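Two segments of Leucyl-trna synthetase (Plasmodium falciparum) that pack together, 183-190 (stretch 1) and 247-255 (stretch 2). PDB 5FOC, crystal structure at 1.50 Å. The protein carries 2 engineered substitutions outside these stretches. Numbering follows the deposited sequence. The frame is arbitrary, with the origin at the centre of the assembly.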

# COMPACT_ATOMS: atom_id res chain seq x y z
N TYR A 183 7.56 3.43 -7.80
CA TYR A 183 6.53 2.61 -7.20
C TYR A 183 7.01 1.32 -6.58
O TYR A 183 7.92 0.70 -7.09
N VAL A 184 6.42 0.97 -5.44
CA VAL A 184 6.67 -0.28 -4.78
C VAL A 184 5.38 -1.12 -4.92
O VAL A 184 4.28 -0.66 -4.56
N CYS A 185 5.56 -2.34 -5.39
CA CYS A 185 4.38 -3.22 -5.71
C CYS A 185 4.84 -4.65 -5.88
O CYS A 185 6.00 -4.95 -6.07
N SER A 186 3.84 -5.55 -5.89
CA SER A 186 4.11 -6.95 -6.08
C SER A 186 4.47 -7.27 -7.57
O SER A 186 4.15 -6.53 -8.50
N GLU A 187 5.16 -8.40 -7.73
CA GLU A 187 5.41 -8.97 -9.04
C GLU A 187 4.11 -9.14 -9.82
O GLU A 187 4.02 -8.72 -10.98
N ASN A 188 3.13 -9.71 -9.13
CA ASN A 188 1.77 -9.91 -9.70
C ASN A 188 1.23 -8.69 -10.42
O ASN A 188 0.61 -8.80 -11.46
N SER A 189 1.42 -7.50 -9.85
CA SER A 189 0.83 -6.30 -10.43
C SER A 189 1.54 -5.76 -11.67
O SER A 189 0.99 -4.95 -12.37
N LEU A 190 2.77 -6.18 -11.94
CA LEU A 190 3.63 -5.41 -12.84
C LEU A 190 3.11 -5.26 -14.25
O LEU A 190 2.91 -4.16 -14.75
N LYS A 247 -2.49 -11.81 0.08
CA LYS A 247 -2.24 -12.76 -0.99
C LYS A 247 -1.49 -12.12 -2.14
O LYS A 247 -1.93 -11.11 -2.70
N MET A 248 -0.35 -12.72 -2.50
CA MET A 248 0.51 -12.14 -3.51
C MET A 248 -0.02 -12.23 -4.94
O MET A 248 0.51 -11.58 -5.82
N ASN A 249 -1.08 -12.99 -5.15
CA ASN A 249 -1.73 -13.04 -6.44
C ASN A 249 -2.88 -12.04 -6.60
O ASN A 249 -3.50 -12.01 -7.66
N ILE A 250 -3.08 -11.13 -5.63
CA ILE A 250 -4.16 -10.17 -5.68
C ILE A 250 -3.56 -8.76 -5.74
O ILE A 250 -2.78 -8.36 -4.82
N SER A 251 -3.84 -8.03 -6.82
CA SER A 251 -3.46 -6.64 -6.98
C SER A 251 -1.97 -6.42 -6.65
O SER A 251 -1.10 -7.17 -7.05
N THR A 252 -1.69 -5.34 -5.88
CA THR A 252 -0.30 -4.96 -5.61
C THR A 252 0.32 -5.48 -4.31
O THR A 252 1.54 -5.27 -4.11
N GLY A 253 -0.49 -6.09 -3.45
CA GLY A 253 -0.01 -6.81 -2.29
C GLY A 253 0.34 -5.75 -1.21
O GLY A 253 1.01 -6.13 -0.27
N ILE A 254 -0.23 -4.57 -1.31
CA ILE A 254 -0.06 -3.50 -0.25
C ILE A 254 -1.48 -3.01 -0.00
O ILE A 254 -2.19 -2.65 -0.96
N VAL A 255 -1.91 -3.01 1.24
CA VAL A 255 -3.21 -2.53 1.53
C VAL A 255 -3.27 -1.46 2.64
O VAL A 255 -2.57 -1.57 3.62

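Two direct hydrogen bonds join the stretches, and both end on carbonyls of the loop in stretch 2. The side-chain amide of Asn 188 donates from ND2 to Ser 251 O at 2.9 Å, with a nearly straight N-H...O angle of 165°. The Asn 188 CA-to-CB bond points toward stretch 2, and chi1 is t (175°), which carries the amide to this carbonyl. The second bond is backbone to backbone, from Ser 186 N to Thr 252 O, also 2.9 Å, with a more bent angle of 134°.

Ser 186 also points toward stretch 2, with chi1 p. Its OG lies 2.9 Å from Ser 251 O; the geometry leaves the nature of this contact open. Within stretch 1, Ser 186 O accepts a hydrogen bond from Ser 189 OG at 2.8 Å. Ser 189 has chi1 p, which turns its hydroxyl back to that carbonyl. A weak bond from Ser 189 N to Ser 186 OG, 3.3 Å, adds to this local link.

Two waters extend the polar contact. Water 1 is hydrogen-bonded to Ser 186 OG at 2.8 Å, and lies within bonding distance of Met 248 O (2.8 Å) and Ile 250 O (2.9 Å). It therefore links the serine hydroxyl to the turn of stretch 2. Water 2 accepts from Asn 188 N at 2.9 Å and donates to Met 248 O at 3.0 Å, bridging the two backbones.

Side-chain packing lies alongside these bonds. Met 248 leaves its backbone sideways, but its m, m, m rotamer brings the end of the chain closer, and CE meets Ser 186 CB at 3.9 Å. The same methyl lies near Gly 253. A CB on that glycine would point toward stretch 1, 3.5 Å from Ser 186 CB, and would be crowded by Met 248 CE at 3.2 Å. The positive phi of Gly 253 also favours glycine.

Thr 252 points sideways with chi1 p. Its CG2 packs on Ser 189 CB at 3.9 Å, and its CB is 4.3 Å from Cys 185 CB. Cys 185 is also sideways and p. Ile 254 points toward stretch 1 with chi1 m and chi2 t. Its CD1 reaches the strand backbone, 3.1 Å from Val 184 O and 4.0 Å from Cys 185 CA.

Asn 249, Ile 250 and Ser 251 point away. Ser 251 contributes through its carbonyl, while its OG is hydrogen-bonded elsewhere in the structure. Tyr 183, Leu 190, Lys 247 and Val 255 are out of reach.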

# COMPACT_ATOMS: atom_id res chain seq x y z
CB TYR A 183 5.47 2.29 -8.26
CG TYR A 183 4.66 3.47 -8.74
CD1 TYR A 183 4.03 4.35 -7.83
CD2 TYR A 183 4.53 3.78 -10.11
CE1 TYR A 183 3.27 5.43 -8.27
CE2 TYR A 183 3.78 4.87 -10.55
CZ TYR A 183 3.14 5.70 -9.64
OH TYR A 183 2.40 6.80 -9.96
CB VAL A 184 6.96 -0.14 -3.27
CG1 VAL A 184 7.40 -1.46 -2.69
CG2 VAL A 184 8.07 0.91 -3.04
CB CYS A 185 3.71 -2.70 -6.95
SG CYS A 185 4.77 -2.65 -8.42
CB SER A 186 2.85 -7.76 -5.71
OG SER A 186 1.75 -7.39 -6.54
CB GLU A 187 6.09 -10.33 -8.92
CG GLU A 187 6.57 -10.88 -10.25
CD GLU A 187 7.18 -12.24 -10.13
OE1 GLU A 187 7.11 -12.86 -9.05
OE2 GLU A 187 7.71 -12.71 -11.14
CB ASN A 188 0.78 -10.29 -8.60
CG ASN A 188 -0.64 -10.38 -9.10
OD1 ASN A 188 -0.97 -11.38 -9.81
ND2 ASN A 188 -1.48 -9.42 -8.80
CB SER A 189 0.70 -5.20 -9.38
OG SER A 189 1.97 -4.76 -8.95
CB LEU A 190 5.05 -5.98 -12.84
CG LEU A 190 5.89 -5.74 -11.56
CD1 LEU A 190 7.17 -6.55 -11.66
CD2 LEU A 190 6.21 -4.26 -11.29
CB LYS A 247 -3.59 -13.30 -1.52
CG LYS A 247 -4.39 -14.14 -0.52
CD LYS A 247 -3.67 -15.42 -0.09
CE LYS A 247 -4.37 -16.15 1.07
NZ LYS A 247 -4.23 -15.35 2.36
CB MET A 248 1.89 -12.74 -3.40
CG MET A 248 2.58 -12.42 -2.07
SD MET A 248 2.51 -10.71 -1.42
CE MET A 248 3.58 -9.82 -2.54
CB ASN A 249 -2.17 -14.47 -6.78
CG ASN A 249 -3.19 -15.04 -5.81
OD1 ASN A 249 -3.27 -14.65 -4.66
ND2 ASN A 249 -3.94 -16.01 -6.27
CB ILE A 250 -5.05 -10.30 -4.43
CG1 ILE A 250 -5.74 -11.68 -4.37
CG2 ILE A 250 -6.05 -9.13 -4.35
CD1 ILE A 250 -6.62 -11.92 -5.53
CB SER A 251 -4.42 -5.77 -6.15
OG SER A 251 -4.32 -4.41 -6.47
CB THR A 252 -0.22 -3.40 -5.46
OG1 THR A 252 -1.10 -2.99 -4.42
CG2 THR A 252 -0.66 -2.72 -6.72
CB ILE A 254 0.79 -2.36 -0.77
CG1 ILE A 254 2.17 -2.91 -1.12
CG2 ILE A 254 0.91 -1.29 0.35
CD1 ILE A 254 2.98 -2.15 -2.15
CB VAL A 255 -4.16 -3.67 1.86
CG1 VAL A 255 -4.28 -4.63 0.67
CG2 VAL A 255 -3.74 -4.43 3.06
O HOH W 1 0.09 -8.96 -4.90
O HOH W 2 3.34 -11.10 -6.65